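Side-chain contacts in L-asparaginase I (Vibrio cholerae, PDB 2OCD), which probably catalyses the hydrolysis of L-asparagine to L-aspartate and ammonium, working as a cytoplasmic homotetramer: residues T209-G214 with L313-L318; G214-Y219 with E225-T230; G294-Y299 with K326-L331. All coordinates share one frame; numbering follows the deposited sequence.

Contact 1 of 3, residues T209-G214 with L313-L318; sequences TPQPIG and LLSQNL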
loop_
_atom_site.group_PDB
_atom_site.type_symbol
_atom_site.label_atom_id
_atom_site.label_comp_id
_atom_site.label_asym_id
_atom_site.label_seq_id
_atom_site.Cartn_x
_atom_site.Cartn_y
_atom_site.Cartn_z
ATOM N N THR B 209 -30.682 -26.940 -1.520
ATOM C CA THR B 209 -31.050 -27.515 -0.230
ATOM C C THR B 209 -29.759 -27.912 0.526
ATOM O O THR B 209 -28.742 -28.189 -0.129
ATOM C CB THR B 209 -31.812 -28.830 -0.392
ATOM O OG1 THR B 209 -30.930 -29.759 -1.004
ATOM C CG2 THR B 209 -33.080 -28.701 -1.240
ATOM N N PRO B 210 -29.824 -28.013 1.890
ATOM C CA PRO B 210 -28.668 -28.262 2.741
ATOM C C PRO B 210 -28.027 -29.576 2.438
ATOM O O PRO B 210 -28.720 -30.524 2.148
ATOM C CB PRO B 210 -29.265 -28.327 4.153
ATOM C CG PRO B 210 -30.576 -27.610 4.066
ATOM C CD PRO B 210 -31.062 -27.929 2.694
ATOM N N GLN B 211 -26.716 -29.639 2.546
ATOM C CA GLN B 211 -25.982 -30.838 2.231
ATOM C C GLN B 211 -24.998 -31.043 3.340
ATOM O O GLN B 211 -24.396 -30.076 3.806
ATOM C CB GLN B 211 -25.207 -30.700 0.923
ATOM C CG GLN B 211 -26.065 -30.388 -0.289
ATOM C CD GLN B 211 -26.942 -31.562 -0.714
ATOM O OE1 GLN B 211 -26.586 -32.748 -0.487
ATOM N NE2 GLN B 211 -28.098 -31.251 -1.306
ATOM N N PRO B 212 -24.832 -32.307 3.767
ATOM C CA PRO B 212 -23.896 -32.653 4.809
ATOM C C PRO B 212 -22.472 -32.656 4.251
ATOM O O PRO B 212 -21.950 -33.696 3.901
ATOM C CB PRO B 212 -24.368 -34.044 5.240
ATOM C CG PRO B 212 -24.950 -34.633 3.981
ATOM C CD PRO B 212 -25.570 -33.491 3.274
ATOM N N ILE B 213 -21.876 -31.468 4.169
ATOM C CA ILE B 213 -20.550 -31.285 3.623
ATOM C C ILE B 213 -19.593 -31.206 4.788
ATOM O O ILE B 213 -19.756 -30.361 5.653
ATOM C CB ILE B 213 -20.498 -29.986 2.794
ATOM C CG1 ILE B 213 -21.461 -30.097 1.597
ATOM C CG2 ILE B 213 -19.076 -29.688 2.286
ATOM C CD1 ILE B 213 -21.749 -28.771 0.912
ATOM N N GLY B 214 -18.601 -32.090 4.814
ATOM C CA GLY B 214 -17.513 -32.010 5.794
ATOM C C GLY B 214 -16.421 -31.077 5.325
ATOM O O GLY B 214 -16.232 -30.898 4.131
ATOM N N LEU B 313 -24.612 -28.161 -7.034
ATOM C CA LEU B 313 -24.559 -29.405 -7.808
ATOM C C LEU B 313 -25.154 -30.622 -7.101
ATOM O O LEU B 313 -25.885 -31.435 -7.713
ATOM C CB LEU B 313 -23.121 -29.747 -8.198
ATOM C CG LEU B 313 -22.456 -28.816 -9.209
ATOM C CD1 LEU B 313 -20.970 -29.056 -9.096
ATOM C CD2 LEU B 313 -22.966 -29.006 -10.690
ATOM N N LEU B 314 -24.848 -30.768 -5.821
ATOM C CA LEU B 314 -25.365 -31.906 -5.091
ATOM C C LEU B 314 -26.887 -31.790 -4.929
ATOM O O LEU B 314 -27.532 -32.790 -4.580
ATOM C CB LEU B 314 -24.687 -32.024 -3.719
ATOM C CG LEU B 314 -23.240 -32.527 -3.724
ATOM C CD1 LEU B 314 -22.513 -32.085 -2.436
ATOM C CD2 LEU B 314 -23.160 -34.072 -3.891
ATOM N N SER B 315 -27.452 -30.586 -5.160
ATOM C CA SER B 315 -28.921 -30.328 -4.985
ATOM C C SER B 315 -29.706 -30.547 -6.258
ATOM O O SER B 315 -30.901 -30.616 -6.231
ATOM C CB SER B 315 -29.216 -28.881 -4.504
ATOM O OG SER B 315 -28.841 -28.628 -3.151
ATOM N N GLN B 316 -29.042 -30.591 -7.387
ATOM C CA GLN B 316 -29.691 -31.022 -8.617
ATOM C C GLN B 316 -29.674 -32.517 -8.568
ATOM O O GLN B 316 -29.057 -33.098 -7.685
ATOM C CB GLN B 316 -28.957 -30.466 -9.846
ATOM C CG GLN B 316 -29.474 -29.028 -10.199
ATOM C CD GLN B 316 -28.892 -27.967 -9.318
ATOM O OE1 GLN B 316 -29.594 -27.202 -8.609
ATOM N NE2 GLN B 316 -27.565 -27.907 -9.349
ATOM N N ASN B 317 -30.344 -33.193 -9.459
ATOM C CA ASN B 317 -30.327 -34.653 -9.331
ATOM C C ASN B 317 -29.397 -35.257 -10.363
ATOM O O ASN B 317 -29.801 -36.010 -11.263
ATOM C CB ASN B 317 -31.741 -35.260 -9.268
ATOM C CG ASN B 317 -32.352 -35.127 -7.849
ATOM O OD1 ASN B 317 -32.955 -34.087 -7.497
ATOM N ND2 ASN B 317 -32.137 -36.154 -7.015
ATOM N N LEU B 318 -28.126 -34.914 -10.144
ATOM C CA LEU B 318 -27.011 -35.306 -10.949
ATOM C C LEU B 318 -26.348 -36.564 -10.365
ATOM O O LEU B 318 -26.465 -36.850 -9.176
ATOM C CB LEU B 318 -25.993 -34.172 -10.971
ATOM C CG LEU B 318 -26.491 -32.858 -11.537
ATOM C CD1 LEU B 318 -25.459 -31.734 -11.417
ATOM C CD2 LEU B 318 -26.912 -33.096 -12.977
#
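Ser315 turns its hydroxyl to the side of its own backbone N (chi1 -71°), where it meets Thr209, whose OG1 lies between backbone N and carbonyl carbon (chi1 64°). Both the main chain and the side chain of the threonine can therefore reach one oxygen. The N-H of Thr209 points almost straight at Ser315 OG, 3.0 Å from N with an N-H...O angle of 163°, and Thr209 OG1 donates to the same Ser315 OG over a longer 3.2 Å. A third donor arrives from Gln211. Its chain, bent at chi2, folds back so that NE2 lies 3.3 Å from Ser315 OG, which is somewhat tilted out of the amide plane. The same NE2 makes a weak bond to Thr209 O, also at 3.3 Å, which ties the loop to itself. Ser315 OG in turn bonds to the carbonyl oxygen of His311, one turn back, so the three donors share its oxygen and probably do not all bond fully at once. Serine suits this place because it can accept and donate, and because its short side chain lets the loop come close. Beside this polar cluster, the side chain of Gln211 crosses that of Leu314 obliquely, with Gln211 CD 3.8 Å from Leu314 CB, while OE1 bonds to Asn236. Ile213, at the start of strand 213-217, packs on Leu307, Leu310 and His311; the loop before it lies against the C-terminal part of helix 303-315, and Leu314 reaches on to Ala237 of strand 237-242.

Contact 2 of 3, residues G214-Y219 with E225-T230; sequences GVITMY and EVIRNT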
loop_
_atom_site.group_PDB
_atom_site.type_symbol
_atom_site.label_atom_id
_atom_site.label_comp_id
_atom_site.label_asym_id
_atom_site.label_seq_id
_atom_site.Cartn_x
_atom_site.Cartn_y
_atom_site.Cartn_z
ATOM N N GLY B 214 -18.601 -32.090 4.814
ATOM C CA GLY B 214 -17.513 -32.010 5.794
ATOM C C GLY B 214 -16.421 -31.077 5.325
ATOM O O GLY B 214 -16.232 -30.898 4.131
ATOM N N VAL B 215 -15.712 -30.453 6.259
ATOM C CA VAL B 215 -14.598 -29.571 5.927
ATOM C C VAL B 215 -13.374 -29.852 6.804
ATOM O O VAL B 215 -13.427 -29.570 7.990
ATOM C CB VAL B 215 -15.031 -28.126 6.133
ATOM C CG1 VAL B 215 -13.909 -27.156 5.715
ATOM C CG2 VAL B 215 -16.307 -27.866 5.384
ATOM N N ILE B 216 -12.278 -30.375 6.244
ATOM C CA ILE B 216 -11.079 -30.724 7.043
ATOM C C ILE B 216 -9.916 -29.765 6.761
ATOM O O ILE B 216 -9.582 -29.500 5.595
ATOM C CB ILE B 216 -10.511 -32.137 6.733
ATOM C CG1 ILE B 216 -11.564 -33.222 6.756
ATOM C CG2 ILE B 216 -9.458 -32.579 7.755
ATOM C CD1 ILE B 216 -11.028 -34.556 6.134
ATOM N N THR B 217 -9.315 -29.280 7.846
ATOM C CA THR B 217 -8.126 -28.462 7.833
ATOM C C THR B 217 -6.989 -29.383 8.268
ATOM O O THR B 217 -6.951 -29.862 9.394
ATOM C CB THR B 217 -8.194 -27.296 8.840
ATOM O OG1 THR B 217 -9.442 -26.596 8.705
ATOM C CG2 THR B 217 -7.011 -26.329 8.612
HETATM N N MSE B 218 -6.040 -29.605 7.377
HETATM C CA MSE B 218 -4.952 -30.462 7.716
HETATM C C MSE B 218 -4.055 -29.676 8.656
HETATM O O MSE B 218 -3.901 -28.476 8.529
HETATM C CB MSE B 218 -4.164 -30.847 6.486
HETATM C CG MSE B 218 -4.956 -31.511 5.436
HETATM SE SE MSE B 218 -5.316 -33.370 5.766
HETATM C CE MSE B 218 -5.764 -33.924 3.949
ATOM N N TYR B 219 -3.472 -30.388 9.592
ATOM C CA TYR B 219 -2.390 -29.869 10.361
ATOM C C TYR B 219 -1.436 -31.016 10.468
ATOM O O TYR B 219 -1.796 -32.123 10.159
ATOM C CB TYR B 219 -2.860 -29.409 11.726
ATOM C CG TYR B 219 -3.746 -30.385 12.453
ATOM C CD1 TYR B 219 -3.197 -31.346 13.290
ATOM C CD2 TYR B 219 -5.146 -30.326 12.317
ATOM C CE1 TYR B 219 -3.975 -32.207 14.018
ATOM C CE2 TYR B 219 -5.970 -31.210 13.005
ATOM C CZ TYR B 219 -5.362 -32.154 13.888
ATOM O OH TYR B 219 -6.143 -33.076 14.584
ATOM N N GLU B 225 -8.109 -41.117 12.204
ATOM C CA GLU B 225 -9.246 -41.250 13.088
ATOM C C GLU B 225 -10.114 -39.994 13.184
ATOM O O GLU B 225 -11.343 -40.112 13.151
ATOM C CB GLU B 225 -8.789 -41.666 14.475
ATOM C CG GLU B 225 -8.164 -43.051 14.506
ATOM C CD GLU B 225 -7.288 -43.223 15.707
ATOM O OE1 GLU B 225 -6.051 -43.100 15.554
ATOM O OE2 GLU B 225 -7.835 -43.445 16.815
ATOM N N VAL B 226 -9.537 -38.796 13.289
ATOM C CA VAL B 226 -10.397 -37.606 13.184
ATOM C C VAL B 226 -10.993 -37.493 11.754
ATOM O O VAL B 226 -12.161 -37.103 11.548
ATOM C CB VAL B 226 -9.686 -36.305 13.569
ATOM C CG1 VAL B 226 -8.479 -36.597 14.460
ATOM C CG2 VAL B 226 -9.280 -35.479 12.348
ATOM N N ILE B 227 -10.213 -37.858 10.751
ATOM C CA ILE B 227 -10.722 -37.832 9.390
ATOM C C ILE B 227 -11.803 -38.880 9.147
ATOM O O ILE B 227 -12.736 -38.648 8.401
ATOM C CB ILE B 227 -9.557 -37.868 8.384
ATOM C CG1 ILE B 227 -8.912 -36.458 8.390
ATOM C CG2 ILE B 227 -10.034 -38.310 6.981
ATOM C CD1 ILE B 227 -7.481 -36.427 7.970
ATOM N N ARG B 228 -11.702 -40.008 9.814
ATOM C CA ARG B 228 -12.760 -41.007 9.757
ATOM C C ARG B 228 -14.078 -40.428 10.266
ATOM O O ARG B 228 -15.079 -40.588 9.628
ATOM C CB ARG B 228 -12.366 -42.216 10.572
ATOM C CG ARG B 228 -13.321 -43.362 10.464
ATOM C CD ARG B 228 -13.057 -44.328 11.584
ATOM N NE ARG B 228 -13.347 -43.676 12.876
ATOM C CZ ARG B 228 -12.651 -43.845 14.007
ATOM N NH1 ARG B 228 -11.581 -44.659 14.040
ATOM N NH2 ARG B 228 -13.019 -43.187 15.114
ATOM N N ASN B 229 -14.032 -39.724 11.399
ATOM C CA ASN B 229 -15.195 -39.051 12.006
ATOM C C ASN B 229 -15.862 -38.103 11.057
ATOM O O ASN B 229 -17.091 -38.040 10.990
ATOM C CB ASN B 229 -14.791 -38.239 13.254
ATOM C CG ASN B 229 -14.454 -39.131 14.452
ATOM O OD1 ASN B 229 -14.705 -40.343 14.429
ATOM N ND2 ASN B 229 -13.857 -38.532 15.501
ATOM N N THR B 230 -15.051 -37.345 10.334
ATOM C CA THR B 230 -15.578 -36.363 9.398
ATOM C C THR B 230 -16.223 -37.031 8.166
ATOM O O THR B 230 -16.941 -36.370 7.422
ATOM C CB THR B 230 -14.461 -35.433 8.852
ATOM O OG1 THR B 230 -13.509 -36.226 8.099
ATOM C CG2 THR B 230 -13.755 -34.682 9.959
#
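A beta-alpha-beta unit opens the C-terminal parallel sheet, and here its first strand, 213-217, meets its helix, 224-231, chiefly through Ile216, Ile227 and Thr230. Ile216 directs its side chain at the helix, and its CD1 ends between two residues one turn apart, 3.6 Å from Ile227 CG1 and 3.6 Å from Thr230 OG1. The two isoleucines cross at about a right angle, and CG2 of Ile216 adds a second touch at 4.0 Å from Ile227 CG1. A branched, wholly apolar chain is apt here, since one branch reaches across the helix surface while the other fills in beside it. Thr230 can offer its oxygen to this apolar neighbour because the hydroxyl is already engaged: OG1 donates to Ile227 O, 2.6 Å away, approaching the carbonyl at a C=O...O angle of 119°. This follows from the first torsion (chi1 63°), which turns OG1 back over the helical turn. Farther along, the selenium of Met218, a selenomethionine, lies 4.3 Å from Ile227 CD1, its long flexible chain reaching the helix although it does not start in that direction. Tyr219 brings OH within 4.2 Å of Val226 CG1, while the same OH bonds to Ile213 O of the second subunit. At the other end, Gly214, with no side chain, lies close to the carbonyl oxygen of Thr230, where the space is tight. Ile222 in the connecting loop and Met238 and Leu240 of the next strand close the hydrophobic core around Ile216. Such interlocking of aliphatic side chains between strand and covering helix is typical of the beta-alpha-beta crossover, here leading from strand 213-217 to its parallel neighbour 237-242.

Contact 3 of 3, residues G294-Y299 with K326-L331; sequences GVISGY and KMQQVL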
loop_
_atom_site.group_PDB
_atom_site.type_symbol
_atom_site.label_atom_id
_atom_site.label_comp_id
_atom_site.label_asym_id
_atom_site.label_seq_id
_atom_site.Cartn_x
_atom_site.Cartn_y
_atom_site.Cartn_z
ATOM N N GLY B 294 -8.720 -40.220 -5.660
ATOM C CA GLY B 294 -9.988 -39.657 -6.195
ATOM C C GLY B 294 -10.347 -38.206 -5.825
ATOM O O GLY B 294 -11.452 -37.736 -6.123
ATOM N N VAL B 295 -9.424 -37.498 -5.172
ATOM C CA VAL B 295 -9.670 -36.126 -4.761
ATOM C C VAL B 295 -9.547 -35.272 -5.995
ATOM O O VAL B 295 -8.714 -35.553 -6.830
ATOM C CB VAL B 295 -8.627 -35.678 -3.713
ATOM C CG1 VAL B 295 -8.974 -34.276 -3.186
ATOM C CG2 VAL B 295 -8.546 -36.726 -2.603
ATOM N N ILE B 296 -10.391 -34.253 -6.117
ATOM C CA ILE B 296 -10.308 -33.275 -7.231
ATOM C C ILE B 296 -9.854 -31.870 -6.733
ATOM O O ILE B 296 -10.015 -31.538 -5.544
ATOM C CB ILE B 296 -11.687 -33.157 -7.982
ATOM C CG1 ILE B 296 -12.786 -32.690 -7.051
ATOM C CG2 ILE B 296 -12.093 -34.476 -8.578
ATOM C CD1 ILE B 296 -13.997 -32.085 -7.799
ATOM N N SER B 297 -9.294 -31.077 -7.647
ATOM C CA SER B 297 -8.748 -29.735 -7.339
ATOM C C SER B 297 -9.858 -28.742 -7.350
ATOM O O SER B 297 -10.745 -28.881 -8.132
ATOM C CB SER B 297 -7.740 -29.278 -8.409
ATOM O OG SER B 297 -7.042 -28.075 -8.029
ATOM N N GLY B 298 -9.801 -27.745 -6.494
ATOM C CA GLY B 298 -10.707 -26.585 -6.522
ATOM C C GLY B 298 -9.832 -25.381 -6.854
ATOM O O GLY B 298 -10.162 -24.245 -6.524
ATOM N N TYR B 299 -8.679 -25.643 -7.462
ATOM C CA TYR B 299 -7.847 -24.589 -8.000
ATOM C C TYR B 299 -7.770 -23.450 -6.968
ATOM O O TYR B 299 -7.289 -23.692 -5.843
ATOM C CB TYR B 299 -8.403 -24.180 -9.386
ATOM C CG TYR B 299 -8.448 -25.357 -10.355
ATOM C CD1 TYR B 299 -7.346 -25.651 -11.201
ATOM C CD2 TYR B 299 -9.540 -26.214 -10.387
ATOM C CE1 TYR B 299 -7.345 -26.778 -12.038
ATOM C CE2 TYR B 299 -9.562 -27.303 -11.231
ATOM C CZ TYR B 299 -8.463 -27.588 -12.055
ATOM O OH TYR B 299 -8.501 -28.675 -12.915
ATOM N N LYS B 326 -18.413 -31.375 -13.069
ATOM C CA LYS B 326 -18.839 -29.983 -12.981
ATOM C C LYS B 326 -18.050 -29.164 -11.956
ATOM O O LYS B 326 -17.795 -27.983 -12.158
ATOM C CB LYS B 326 -20.324 -29.931 -12.677
ATOM C CG LYS B 326 -21.282 -29.544 -13.855
ATOM C CD LYS B 326 -21.301 -30.452 -14.992
ATOM C CE LYS B 326 -22.129 -29.818 -16.174
ATOM N NZ LYS B 326 -21.481 -28.583 -16.873
HETATM N N MSE B 327 -17.663 -29.772 -10.842
HETATM C CA MSE B 327 -16.857 -29.079 -9.848
HETATM C C MSE B 327 -15.532 -28.594 -10.469
HETATM O O MSE B 327 -14.955 -27.568 -10.038
HETATM C CB MSE B 327 -16.523 -30.020 -8.677
HETATM C CG MSE B 327 -17.622 -30.272 -7.687
HETATM SE SE MSE B 327 -18.034 -28.593 -6.799
HETATM C CE MSE B 327 -16.519 -28.502 -5.589
ATOM N N GLN B 328 -15.064 -29.322 -11.484
ATOM C CA GLN B 328 -13.807 -28.988 -12.168
ATOM C C GLN B 328 -14.023 -28.074 -13.365
ATOM O O GLN B 328 -13.105 -27.800 -14.119
ATOM C CB GLN B 328 -13.100 -30.276 -12.620
ATOM C CG GLN B 328 -12.593 -31.117 -11.438
ATOM C CD GLN B 328 -12.094 -32.532 -11.863
ATOM O OE1 GLN B 328 -12.905 -33.437 -12.084
ATOM N NE2 GLN B 328 -10.764 -32.725 -11.911
ATOM N N GLN B 329 -15.238 -27.618 -13.573
ATOM C CA GLN B 329 -15.501 -26.745 -14.690
ATOM C C GLN B 329 -15.920 -25.366 -14.163
ATOM O O GLN B 329 -16.528 -25.282 -13.087
ATOM C CB GLN B 329 -16.544 -27.405 -15.589
ATOM C CG GLN B 329 -17.251 -26.497 -16.584
ATOM C CD GLN B 329 -18.409 -27.231 -17.295
ATOM O OE1 GLN B 329 -19.001 -28.191 -16.755
ATOM N NE2 GLN B 329 -18.719 -26.800 -18.497
ATOM N N VAL B 330 -15.505 -24.308 -14.886
ATOM C CA VAL B 330 -15.734 -22.937 -14.504
ATOM C C VAL B 330 -17.161 -22.663 -14.842
ATOM O O VAL B 330 -17.539 -22.740 -16.003
ATOM C CB VAL B 330 -14.804 -21.903 -15.233
ATOM C CG1 VAL B 330 -15.117 -20.488 -14.763
ATOM C CG2 VAL B 330 -13.341 -22.209 -14.994
ATOM N N LEU B 331 -17.991 -22.362 -13.861
ATOM C CA LEU B 331 -19.397 -22.225 -14.198
ATOM C C LEU B 331 -19.817 -20.762 -14.149
ATOM O O LEU B 331 -20.688 -20.371 -14.920
ATOM C CB LEU B 331 -20.258 -23.127 -13.292
ATOM C CG LEU B 331 -19.998 -24.659 -13.347
ATOM C CD1 LEU B 331 -20.922 -25.493 -12.449
ATOM C CD2 LEU B 331 -20.137 -25.121 -14.803
HETATM O O HOH W 1 -8.437 -32.339 -10.356
#
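Ile296 has an extended backbone (phi -111°, psi 157°) in the short strand 296-297, outermost in this chain, and faces Met327 and Gln328. Its CG1 is held between backbone N and carbonyl carbon (chi1 60°), a torsion that sends CG1 and CD1 toward Met327 and leaves CG2 over Gln328. CD1 approaches Met327 CB to 3.4 Å, a tight apolar touch in which the side chains cross at about a right angle. The other branch, CG2, sits over the face of the Gln328 amide, 3.7 Å from OE1, the two side chains passing slantwise. Met327, a selenomethionine, bends at both chi2 and chi3; a pliable chain of this kind suits a buried place among Leu310, Leu313 and Val269. Gln328 is instead stretched beyond CG: its CG and the face of its amide both lie against Ile296, and NE2 at the amide's edge reaches a water. This single water joins the segments, accepting from Ser297 N at 3.1 Å and, more weakly, from Gln328 NE2 at 2.8 Å. Ser297 turns its own hydroxyl inward to its chain, where OG accepts from Tyr299 N at 3.0 Å in an ST turn. The same OG lies 3.8 Å above the centre of one face of the Tyr299 ring, which also packs on Met335 and Leu337. Lys309 of helix 303-315 donates to the carbonyl oxygens of Met327 and Gln329, holding the chain as it turns there. Backbone bonds from Ile296 to Val268 and Asn270 place this strand at the margin of the parallel sheet, and an aliphatic residue pointing from such a strand into a helix laid against it is the usual packing of an alpha/beta fold.

In the fold
All three contacts belong to the C-terminal half and reach one four-stranded parallel sheet, contacts 1 and 2 at strand 213-217 and contact 3 at strand 296-297, the two outermost strands within this chain. Contacts 1 and 2 share Gly214, their centres are about 19 Å apart, and both touch the second subunit. Contacts 1 and 3, about 15 Å apart between centres, meet directly: Leu313 CD2 packs 3.4 Å from Lys326 CB, and Leu313 CD1 lies 3.8 Å from Met327 SE. Contacts 2 and 3 come no nearer than about 8 Å between closest atoms. None lies at the predicted active site around Thr14 and Thr91.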